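Local coordinates for hypothetical conserved protein (Geobacillus kaustophilus, PDB 2QYH) that is of unknown function but probably acts as a magnesium-dependent phosphatase of the haloacid dehalogenase (HAD) superfamily, at residues R3-L14 with G36-R45; S24-L32 with I247-I257. All blocks are in the same frame, centred on the assembly; numbering follows the deposited sequence.

Contact 1 of 2, residues R3-L14 with G36-R45; sequences RKIVFFDIDGTL and GVYVAIATGR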
loop_
_atom_site.group_PDB
_atom_site.type_symbol
_atom_site.label_atom_id
_atom_site.label_comp_id
_atom_site.label_asym_id
_atom_site.label_seq_id
_atom_site.Cartn_x
_atom_site.Cartn_y
_atom_site.Cartn_z
ATOM N N ARG D 3 -10.306 17.168 -23.140
ATOM C CA ARG D 3 -10.223 15.984 -22.296
ATOM C C ARG D 3 -11.141 16.117 -21.084
ATOM O O ARG D 3 -11.481 17.222 -20.663
ATOM C CB ARG D 3 -8.788 15.796 -21.788
ATOM C CG ARG D 3 -7.783 15.350 -22.814
ATOM C CD ARG D 3 -7.604 13.850 -22.785
ATOM N NE ARG D 3 -6.435 13.456 -23.561
ATOM C CZ ARG D 3 -5.942 12.222 -23.611
ATOM N NH1 ARG D 3 -6.513 11.242 -22.924
ATOM N NH2 ARG D 3 -4.872 11.971 -24.349
ATOM N N LYS D 4 -11.528 14.975 -20.528
ATOM C CA LYS D 4 -12.362 14.931 -19.334
ATOM C C LYS D 4 -11.507 14.281 -18.259
ATOM O O LYS D 4 -10.581 13.537 -18.560
ATOM C CB LYS D 4 -13.616 14.093 -19.581
ATOM C CG LYS D 4 -14.552 14.696 -20.604
ATOM C CD LYS D 4 -15.446 13.640 -21.217
ATOM C CE LYS D 4 -16.294 14.215 -22.340
ATOM N NZ LYS D 4 -16.980 13.145 -23.130
ATOM N N ILE D 5 -11.797 14.575 -17.005
ATOM C CA ILE D 5 -11.034 13.986 -15.921
ATOM C C ILE D 5 -11.985 13.719 -14.773
ATOM O O ILE D 5 -12.946 14.459 -14.575
ATOM C CB ILE D 5 -9.891 14.928 -15.459
ATOM C CG1 ILE D 5 -9.045 14.241 -14.384
ATOM C CG2 ILE D 5 -10.460 16.248 -14.962
ATOM C CD1 ILE D 5 -7.739 14.967 -14.072
ATOM N N VAL D 6 -11.740 12.641 -14.041
ATOM C CA VAL D 6 -12.577 12.294 -12.903
ATOM C C VAL D 6 -11.678 12.136 -11.683
ATOM O O VAL D 6 -10.680 11.423 -11.732
ATOM C CB VAL D 6 -13.352 10.960 -13.136
ATOM C CG1 VAL D 6 -14.287 10.689 -11.953
ATOM C CG2 VAL D 6 -14.142 11.025 -14.438
ATOM N N PHE D 7 -12.040 12.812 -10.600
ATOM C CA PHE D 7 -11.295 12.756 -9.349
ATOM C C PHE D 7 -12.043 11.886 -8.338
ATOM O O PHE D 7 -13.268 11.912 -8.285
ATOM C CB PHE D 7 -11.120 14.168 -8.796
ATOM C CG PHE D 7 -10.115 14.982 -9.540
ATOM C CD1 PHE D 7 -8.771 14.938 -9.188
ATOM C CD2 PHE D 7 -10.503 15.787 -10.608
ATOM C CE1 PHE D 7 -7.825 15.688 -9.893
ATOM C CE2 PHE D 7 -9.566 16.538 -11.317
ATOM C CZ PHE D 7 -8.226 16.488 -10.960
ATOM N N PHE D 8 -11.302 11.121 -7.539
ATOM C CA PHE D 8 -11.900 10.232 -6.546
ATOM C C PHE D 8 -11.256 10.389 -5.185
ATOM O O PHE D 8 -10.036 10.454 -5.081
ATOM C CB PHE D 8 -11.716 8.770 -6.951
ATOM C CG PHE D 8 -12.385 8.395 -8.235
ATOM C CD1 PHE D 8 -13.729 8.031 -8.256
ATOM C CD2 PHE D 8 -11.665 8.374 -9.428
ATOM C CE1 PHE D 8 -14.346 7.645 -9.452
ATOM C CE2 PHE D 8 -12.269 7.995 -10.620
ATOM C CZ PHE D 8 -13.613 7.627 -10.636
ATOM N N ASP D 9 -12.070 10.455 -4.139
ATOM C CA ASP D 9 -11.532 10.517 -2.794
ATOM C C ASP D 9 -11.343 9.025 -2.515
ATOM O O ASP D 9 -11.907 8.199 -3.234
ATOM C CB ASP D 9 -12.544 11.131 -1.829
ATOM C CG ASP D 9 -12.019 11.201 -0.407
ATOM O OD1 ASP D 9 -10.864 11.653 -0.223
ATOM O OD2 ASP D 9 -12.765 10.810 0.522
ATOM N N ILE D 10 -10.567 8.663 -1.500
ATOM C CA ILE D 10 -10.319 7.248 -1.232
ATOM C C ILE D 10 -11.368 6.505 -0.386
ATOM O O ILE D 10 -12.180 5.741 -0.930
ATOM C CB ILE D 10 -8.910 7.066 -0.615
ATOM C CG1 ILE D 10 -7.864 7.653 -1.565
ATOM C CG2 ILE D 10 -8.599 5.598 -0.403
ATOM C CD1 ILE D 10 -6.495 7.814 -0.946
ATOM N N ASP D 11 -11.363 6.717 0.929
ATOM C CA ASP D 11 -12.309 6.029 1.807
ATOM C C ASP D 11 -13.762 6.422 1.607
ATOM O O ASP D 11 -14.110 7.601 1.626
ATOM C CB ASP D 11 -11.951 6.247 3.271
ATOM C CG ASP D 11 -10.658 5.581 3.659
ATOM O OD1 ASP D 11 -10.278 4.578 3.018
ATOM O OD2 ASP D 11 -10.031 6.057 4.627
ATOM N N GLY D 12 -14.613 5.415 1.437
ATOM C CA GLY D 12 -16.026 5.664 1.233
ATOM C C GLY D 12 -16.359 5.865 -0.230
ATOM O O GLY D 12 -17.522 5.792 -0.615
ATOM N N THR D 13 -15.344 6.117 -1.053
ATOM C CA THR D 13 -15.564 6.328 -2.477
ATOM C C THR D 13 -14.958 5.198 -3.301
ATOM O O THR D 13 -15.665 4.532 -4.050
ATOM C CB THR D 13 -14.967 7.665 -2.936
ATOM O OG1 THR D 13 -15.500 8.725 -2.133
ATOM C CG2 THR D 13 -15.300 7.922 -4.399
ATOM N N LEU D 14 -13.652 4.984 -3.174
ATOM C CA LEU D 14 -13.002 3.908 -3.912
ATOM C C LEU D 14 -13.038 2.648 -3.065
ATOM O O LEU D 14 -13.191 1.546 -3.586
ATOM C CB LEU D 14 -11.552 4.262 -4.229
ATOM C CG LEU D 14 -11.275 5.322 -5.297
ATOM C CD1 LEU D 14 -9.776 5.567 -5.371
ATOM C CD2 LEU D 14 -11.806 4.864 -6.644
ATOM N N GLY D 36 -10.026 7.453 -22.851
ATOM C CA GLY D 36 -9.224 8.663 -22.886
ATOM C C GLY D 36 -9.573 9.647 -21.788
ATOM O O GLY D 36 -9.141 10.809 -21.822
ATOM N N VAL D 37 -10.364 9.194 -20.814
ATOM C CA VAL D 37 -10.749 10.050 -19.695
ATOM C C VAL D 37 -9.690 9.911 -18.602
ATOM O O VAL D 37 -9.298 8.804 -18.250
ATOM C CB VAL D 37 -12.144 9.655 -19.130
ATOM C CG1 VAL D 37 -12.499 10.521 -17.922
ATOM C CG2 VAL D 37 -13.195 9.824 -20.197
ATOM N N TYR D 38 -9.206 11.035 -18.089
ATOM C CA TYR D 38 -8.200 11.002 -17.046
ATOM C C TYR D 38 -8.804 10.594 -15.707
ATOM O O TYR D 38 -9.901 11.027 -15.348
ATOM C CB TYR D 38 -7.524 12.368 -16.910
ATOM C CG TYR D 38 -6.616 12.719 -18.068
ATOM C CD1 TYR D 38 -5.785 11.752 -18.644
ATOM C CD2 TYR D 38 -6.572 14.021 -18.582
ATOM C CE1 TYR D 38 -4.931 12.075 -19.708
ATOM C CE2 TYR D 38 -5.723 14.352 -19.640
ATOM C CZ TYR D 38 -4.906 13.371 -20.200
ATOM O OH TYR D 38 -4.069 13.683 -21.238
ATOM N N VAL D 39 -8.083 9.751 -14.979
ATOM C CA VAL D 39 -8.524 9.282 -13.677
ATOM C C VAL D 39 -7.490 9.683 -12.643
ATOM O O VAL D 39 -6.302 9.374 -12.776
ATOM C CB VAL D 39 -8.672 7.760 -13.657
ATOM C CG1 VAL D 39 -9.061 7.290 -12.263
ATOM C CG2 VAL D 39 -9.716 7.339 -14.669
ATOM N N ALA D 40 -7.936 10.371 -11.606
ATOM C CA ALA D 40 -7.012 10.808 -10.574
ATOM C C ALA D 40 -7.649 10.768 -9.196
ATOM O O ALA D 40 -8.874 10.848 -9.050
ATOM C CB ALA D 40 -6.521 12.224 -10.881
ATOM N N ILE D 41 -6.798 10.630 -8.187
ATOM C CA ILE D 41 -7.243 10.602 -6.808
ATOM C C ILE D 41 -6.998 11.984 -6.208
ATOM O O ILE D 41 -6.009 12.628 -6.533
ATOM C CB ILE D 41 -6.444 9.559 -6.004
ATOM C CG1 ILE D 41 -6.895 8.152 -6.400
ATOM C CG2 ILE D 41 -6.596 9.817 -4.503
ATOM C CD1 ILE D 41 -6.092 7.020 -5.740
ATOM N N ALA D 42 -7.906 12.453 -5.364
ATOM C CA ALA D 42 -7.731 13.748 -4.703
ATOM C C ALA D 42 -7.878 13.447 -3.224
ATOM O O ALA D 42 -8.936 13.001 -2.783
ATOM C CB ALA D 42 -8.790 14.737 -5.147
ATOM N N THR D 43 -6.823 13.694 -2.458
ATOM C CA THR D 43 -6.856 13.383 -1.038
ATOM C C THR D 43 -5.951 14.278 -0.200
ATOM O O THR D 43 -5.097 14.988 -0.725
ATOM C CB THR D 43 -6.429 11.915 -0.817
ATOM O OG1 THR D 43 -6.500 11.588 0.574
ATOM C CG2 THR D 43 -5.006 11.707 -1.306
ATOM N N GLY D 44 -6.149 14.236 1.112
ATOM C CA GLY D 44 -5.324 15.028 2.000
ATOM C C GLY D 44 -4.110 14.221 2.425
ATOM O O GLY D 44 -3.186 14.746 3.046
ATOM N N ARG D 45 -4.113 12.938 2.071
ATOM C CA ARG D 45 -3.025 12.031 2.422
ATOM C C ARG D 45 -1.718 12.301 1.696
ATOM O O ARG D 45 -1.673 13.016 0.692
ATOM C CB ARG D 45 -3.428 10.589 2.134
ATOM C CG ARG D 45 -4.676 10.142 2.826
ATOM C CD ARG D 45 -4.937 8.696 2.511
ATOM N NE ARG D 45 -6.177 8.219 3.113
ATOM C CZ ARG D 45 -6.572 6.952 3.082
ATOM N NH1 ARG D 45 -5.827 6.029 2.480
ATOM N NH2 ARG D 45 -7.711 6.610 3.661
HETATM O O HOH W 1 -11.340 12.712 -22.380
HETATM O O HOH W 2 -8.136 3.448 3.798
#
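The carbonyl oxygen of Gly36 is gripped twice: Arg3 NH1 donates to Gly36 O at 2.9 Å, as does a water held by Lys4 N. Bent at chi2 (-96°), the Arg3 chain reaches Gly36 and Tyr38. The guanidinium and ring planes are 11° apart, but the hydroxyl does the meeting: Tyr38 OH sits over the guanidinium centre, 3.3 Å above its plane. An alanine in place of Tyr38 would strip this face of the Arg3 guanidinium and probably leave it freer to swing. Strands 5-8 and 38-42 run parallel, their bonds alternating from Tyr38 N to Lys4 O through to Ala42 N to Phe8 O. Ile5 CG1 packs on Tyr38 CB at 3.5 Å, while on the other face Phe8 CE2, at the ring edge, meets Val39 CG1 at 3.7 Å. Past the strand ends Asp11 OD2 forms a salt bridge with Arg45 NH2, in the guanidinium plane, and Ile10 CD1 lies over a face of that group. Asp9, Asp11 and Thr13 probably form the HAD-type DxDx(T/V) motif at the strand end; Asp9 pairs with Lys184. Strand 5-8 is flanked by 38-42 and 202-206; helix 184-195 packs on Phe7 and Ala42, helix 23-34 on Val6 and Val39.

Contact 2 of 2, residues S24-L32 with I247-I257; sequences STIEAVRRL and IWYGLKQLQLI
Trp248 presents the edge of its indole to helix 23-34, with Ala28 N near the ring plane, 3.7 Å from Trp248 CE3. The CB of Glu27 approaches the six-membered ring obliquely, and so does Arg31, whose NH1 lies 3.9 Å from Trp248 CH2 with the guanidinium and indole planes 68° apart. One face of that guanidinium is covered by Ile257 CG2, 3.5 Å above its plane and offset toward the rim. Bends at chi2 and chi3 fold the Arg31 chain back, placing its charged end beside both Trp248 and Ile257.

The packing is knobs-into-holes on this side: the Trp248 side chain is a knob in a hole made by Ser24, Glu27, Ala28 and Arg31. Segments 24-32 and 247-253 run in broadly the same direction, their axes 35° apart and 8.9 Å at closest approach, and both helices lie against one face of the HAD-type Rossmann-like sheet. Small Ala28 lets the backbones come close, and its CB meets Leu251 CD1 at 3.6 Å. Leu32 CD1 meets Leu251 CD1 at 3.7 Å, the two side chains crossing at about a right angle, while Leu32 CD2 rests on Leu256 CB at 3.8 Å.

A Schellman motif, with Gln255 at positive phi, turns the chain so that Leu256 and Ile257 come back to helix 23-34. Leu251 O accepts from both Leu256 N and Ile257 N. At the other end a water joins the helices, accepting from Trp248 N, donating to Thr25 OG1 and bonding to Ser24 OG. The Glu27 carboxylate forms a salt bridge with Arg30, and Arg30 NH1 forms another with Asp115 of the second subunit.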
loop_
_atom_site.group_PDB
_atom_site.type_symbol
_atom_site.label_atom_id
_atom_site.label_comp_id
_atom_site.label_asym_id
_atom_site.label_seq_id
_atom_site.Cartn_x
_atom_site.Cartn_y
_atom_site.Cartn_z
ATOM N N SER D 24 -16.268 -3.811 -9.529
ATOM C CA SER D 24 -16.811 -2.927 -10.561
ATOM C C SER D 24 -16.120 -1.566 -10.647
ATOM O O SER D 24 -16.238 -0.872 -11.659
ATOM C CB SER D 24 -18.322 -2.736 -10.370
ATOM O OG SER D 24 -18.614 -2.091 -9.147
ATOM N N THR D 25 -15.411 -1.181 -9.587
ATOM C CA THR D 25 -14.689 0.089 -9.587
ATOM C C THR D 25 -13.433 -0.116 -10.437
ATOM O O THR D 25 -12.982 0.799 -11.133
ATOM C CB THR D 25 -14.305 0.529 -8.150
ATOM O OG1 THR D 25 -15.493 0.891 -7.436
ATOM C CG2 THR D 25 -13.367 1.724 -8.175
ATOM N N ILE D 26 -12.880 -1.327 -10.379
ATOM C CA ILE D 26 -11.710 -1.671 -11.178
ATOM C C ILE D 26 -12.131 -1.628 -12.647
ATOM O O ILE D 26 -11.385 -1.135 -13.493
ATOM C CB ILE D 26 -11.173 -3.082 -10.827
ATOM C CG1 ILE D 26 -10.518 -3.056 -9.439
ATOM C CG2 ILE D 26 -10.182 -3.563 -11.890
ATOM C CD1 ILE D 26 -9.913 -4.375 -9.023
ATOM N N GLU D 27 -13.327 -2.139 -12.950
ATOM C CA GLU D 27 -13.844 -2.117 -14.321
ATOM C C GLU D 27 -14.078 -0.663 -14.723
ATOM O O GLU D 27 -13.705 -0.241 -15.820
ATOM C CB GLU D 27 -15.180 -2.853 -14.421
ATOM C CG GLU D 27 -15.236 -4.013 -15.412
ATOM C CD GLU D 27 -14.544 -3.745 -16.744
ATOM O OE1 GLU D 27 -13.309 -3.925 -16.823
ATOM O OE2 GLU D 27 -15.233 -3.363 -17.715
ATOM N N ALA D 28 -14.716 0.086 -13.823
ATOM C CA ALA D 28 -15.010 1.487 -14.058
ATOM C C ALA D 28 -13.758 2.241 -14.515
ATOM O O ALA D 28 -13.745 2.839 -15.595
ATOM C CB ALA D 28 -15.568 2.116 -12.781
ATOM N N VAL D 29 -12.709 2.200 -13.690
ATOM C CA VAL D 29 -11.462 2.885 -14.000
ATOM C C VAL D 29 -10.876 2.400 -15.326
ATOM O O VAL D 29 -10.397 3.201 -16.135
ATOM C CB VAL D 29 -10.418 2.698 -12.872
ATOM C CG1 VAL D 29 -9.079 3.236 -13.311
ATOM C CG2 VAL D 29 -10.874 3.435 -11.607
ATOM N N ARG D 30 -10.921 1.094 -15.551
ATOM C CA ARG D 30 -10.406 0.536 -16.792
ATOM C C ARG D 30 -11.122 1.169 -17.983
ATOM O O ARG D 30 -10.482 1.668 -18.902
ATOM C CB ARG D 30 -10.605 -0.980 -16.812
ATOM C CG ARG D 30 -10.453 -1.593 -18.179
ATOM C CD ARG D 30 -10.803 -3.065 -18.176
ATOM N NE ARG D 30 -10.903 -3.575 -19.538
ATOM C CZ ARG D 30 -11.994 -3.511 -20.290
ATOM N NH1 ARG D 30 -11.972 -3.998 -21.521
ATOM N NH2 ARG D 30 -13.115 -2.987 -19.809
ATOM N N ARG D 31 -12.454 1.154 -17.948
ATOM C CA ARG D 31 -13.273 1.720 -19.012
ATOM C C ARG D 31 -12.983 3.200 -19.232
ATOM O O ARG D 31 -12.875 3.643 -20.377
ATOM C CB ARG D 31 -14.765 1.523 -18.703
ATOM C CG ARG D 31 -15.258 0.083 -18.821
ATOM C CD ARG D 31 -15.148 -0.399 -20.253
ATOM N NE ARG D 31 -15.922 0.452 -21.154
ATOM C CZ ARG D 31 -17.240 0.368 -21.319
ATOM N NH1 ARG D 31 -17.944 -0.539 -20.650
ATOM N NH2 ARG D 31 -17.857 1.205 -22.145
ATOM N N LEU D 32 -12.856 3.969 -18.148
ATOM C CA LEU D 32 -12.564 5.393 -18.284
ATOM C C LEU D 32 -11.240 5.636 -19.013
ATOM O O LEU D 32 -11.180 6.423 -19.960
ATOM C CB LEU D 32 -12.517 6.067 -16.916
ATOM C CG LEU D 32 -13.839 6.266 -16.173
ATOM C CD1 LEU D 32 -13.576 7.000 -14.874
ATOM C CD2 LEU D 32 -14.809 7.064 -17.034
ATOM N N ILE D 247 -19.740 3.721 -7.861
ATOM C CA ILE D 247 -18.922 4.379 -8.864
ATOM C C ILE D 247 -19.247 3.958 -10.291
ATOM O O ILE D 247 -19.389 4.807 -11.167
ATOM C CB ILE D 247 -17.444 4.165 -8.567
ATOM C CG1 ILE D 247 -17.081 5.015 -7.350
ATOM C CG2 ILE D 247 -16.597 4.534 -9.783
ATOM C CD1 ILE D 247 -15.664 4.916 -6.928
ATOM N N TRP D 248 -19.375 2.656 -10.524
ATOM C CA TRP D 248 -19.701 2.155 -11.852
ATOM C C TRP D 248 -21.043 2.710 -12.322
ATOM O O TRP D 248 -21.166 3.225 -13.435
ATOM C CB TRP D 248 -19.755 0.624 -11.839
ATOM C CG TRP D 248 -20.322 0.037 -13.092
ATOM C CD1 TRP D 248 -21.630 -0.277 -13.332
ATOM C CD2 TRP D 248 -19.613 -0.264 -14.299
ATOM N NE1 TRP D 248 -21.780 -0.752 -14.612
ATOM C CE2 TRP D 248 -20.554 -0.755 -15.229
ATOM C CE3 TRP D 248 -18.270 -0.162 -14.684
ATOM C CZ2 TRP D 248 -20.201 -1.145 -16.524
ATOM C CZ3 TRP D 248 -17.916 -0.551 -15.974
ATOM C CH2 TRP D 248 -18.881 -1.037 -16.878
ATOM N N TYR D 249 -22.046 2.597 -11.459
ATOM C CA TYR D 249 -23.383 3.076 -11.769
ATOM C C TYR D 249 -23.368 4.565 -12.083
ATOM O O TYR D 249 -23.928 5.007 -13.090
ATOM C CB TYR D 249 -24.324 2.802 -10.594
ATOM C CG TYR D 249 -25.737 3.271 -10.833
ATOM C CD1 TYR D 249 -26.205 4.464 -10.278
ATOM C CD2 TYR D 249 -26.598 2.541 -11.649
ATOM C CE1 TYR D 249 -27.499 4.917 -10.532
ATOM C CE2 TYR D 249 -27.891 2.982 -11.909
ATOM C CZ TYR D 249 -28.336 4.167 -11.351
ATOM O OH TYR D 249 -29.615 4.590 -11.614
ATOM N N GLY D 250 -22.723 5.334 -11.213
ATOM C CA GLY D 250 -22.653 6.769 -11.414
ATOM C C GLY D 250 -22.032 7.129 -12.748
ATOM O O GLY D 250 -22.593 7.915 -13.510
ATOM N N LEU D 251 -20.870 6.550 -13.032
ATOM C CA LEU D 251 -20.174 6.821 -14.277
ATOM C C LEU D 251 -21.045 6.435 -15.474
ATOM O O LEU D 251 -20.993 7.071 -16.528
ATOM C CB LEU D 251 -18.840 6.062 -14.311
ATOM C CG LEU D 251 -17.740 6.546 -13.357
ATOM C CD1 LEU D 251 -16.620 5.519 -13.304
ATOM C CD2 LEU D 251 -17.217 7.916 -13.810
ATOM N N LYS D 252 -21.850 5.393 -15.299
ATOM C CA LYS D 252 -22.740 4.917 -16.350
ATOM C C LYS D 252 -23.846 5.966 -16.570
ATOM O O LYS D 252 -24.143 6.361 -17.699
ATOM C CB LYS D 252 -23.354 3.585 -15.924
ATOM C CG LYS D 252 -23.803 2.704 -17.064
ATOM C CD LYS D 252 -22.630 1.987 -17.701
ATOM C CE LYS D 252 -23.072 1.212 -18.934
ATOM N NZ LYS D 252 -24.182 0.263 -18.634
ATOM N N GLN D 253 -24.444 6.414 -15.472
ATOM C CA GLN D 253 -25.499 7.413 -15.518
ATOM C C GLN D 253 -25.000 8.687 -16.197
ATOM O O GLN D 253 -25.667 9.234 -17.072
ATOM C CB GLN D 253 -25.966 7.732 -14.096
ATOM C CG GLN D 253 -27.467 7.644 -13.896
ATOM C CD GLN D 253 -28.033 6.307 -14.334
ATOM O OE1 GLN D 253 -27.551 5.252 -13.927
ATOM N NE2 GLN D 253 -29.063 6.347 -15.167
ATOM N N LEU D 254 -23.823 9.155 -15.784
ATOM C CA LEU D 254 -23.225 10.365 -16.343
ATOM C C LEU D 254 -22.768 10.116 -17.773
ATOM O O LEU D 254 -22.310 11.024 -18.470
ATOM C CB LEU D 254 -22.044 10.809 -15.484
ATOM C CG LEU D 254 -22.396 11.200 -14.046
ATOM C CD1 LEU D 254 -21.128 11.530 -13.271
ATOM C CD2 LEU D 254 -23.346 12.387 -14.053
ATOM N N GLN D 255 -22.886 8.864 -18.196
ATOM C CA GLN D 255 -22.513 8.462 -19.540
ATOM C C GLN D 255 -21.031 8.615 -19.864
ATOM O O GLN D 255 -20.655 8.851 -21.012
ATOM C CB GLN D 255 -23.369 9.218 -20.555
ATOM C CG GLN D 255 -24.852 8.967 -20.346
ATOM C CD GLN D 255 -25.706 9.451 -21.493
ATOM O OE1 GLN D 255 -25.673 10.627 -21.859
ATOM N NE2 GLN D 255 -26.489 8.543 -22.065
ATOM N N LEU D 256 -20.193 8.490 -18.842
ATOM C CA LEU D 256 -18.759 8.559 -19.044
ATOM C C LEU D 256 -18.375 7.150 -19.469
ATOM O O LEU D 256 -17.303 6.924 -20.023
ATOM C CB LEU D 256 -18.038 8.955 -17.754
ATOM C CG LEU D 256 -18.026 10.459 -17.472
ATOM C CD1 LEU D 256 -17.360 10.733 -16.137
ATOM C CD2 LEU D 256 -17.293 11.188 -18.596
ATOM N N ILE D 257 -19.279 6.212 -19.203
ATOM C CA ILE D 257 -19.106 4.815 -19.578
ATOM C C ILE D 257 -20.360 4.369 -20.324
ATOM O O ILE D 257 -21.376 4.150 -19.628
ATOM C CB ILE D 257 -18.944 3.900 -18.361
ATOM C CG1 ILE D 257 -17.631 4.199 -17.650
ATOM C CG2 ILE D 257 -18.998 2.445 -18.805
ATOM C CD1 ILE D 257 -17.364 3.286 -16.491
HETATM O O HOH W 3 -18.407 0.591 -8.683
#

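How the contacts relate
Helix 23-34 is the link in the beta-alpha-beta unit formed by strand 5-8, that helix and strand 38-42, so contact 1 joins its two strands and contact 2 packs the C-terminal helix beside its helix. The two centres lie about 12 Å apart. Val37 N probably hydrogen-bonds to Leu32 O at 3.0 Å where the helix passes toward the second strand. Leu32 CB packs on Val39 CG2 at 3.8 Å, and Leu256 CD1 on Val6 CG2 at 3.7 Å. Thr25 packs on Leu14 and Ile247 on Phe8, so contact 2 backs the strand end and loop carrying the probable HAD motif. Arg45 and Ser24 each hydrogen-bond to a bound glycerol, separate molecules probably from the crystallisation liquor.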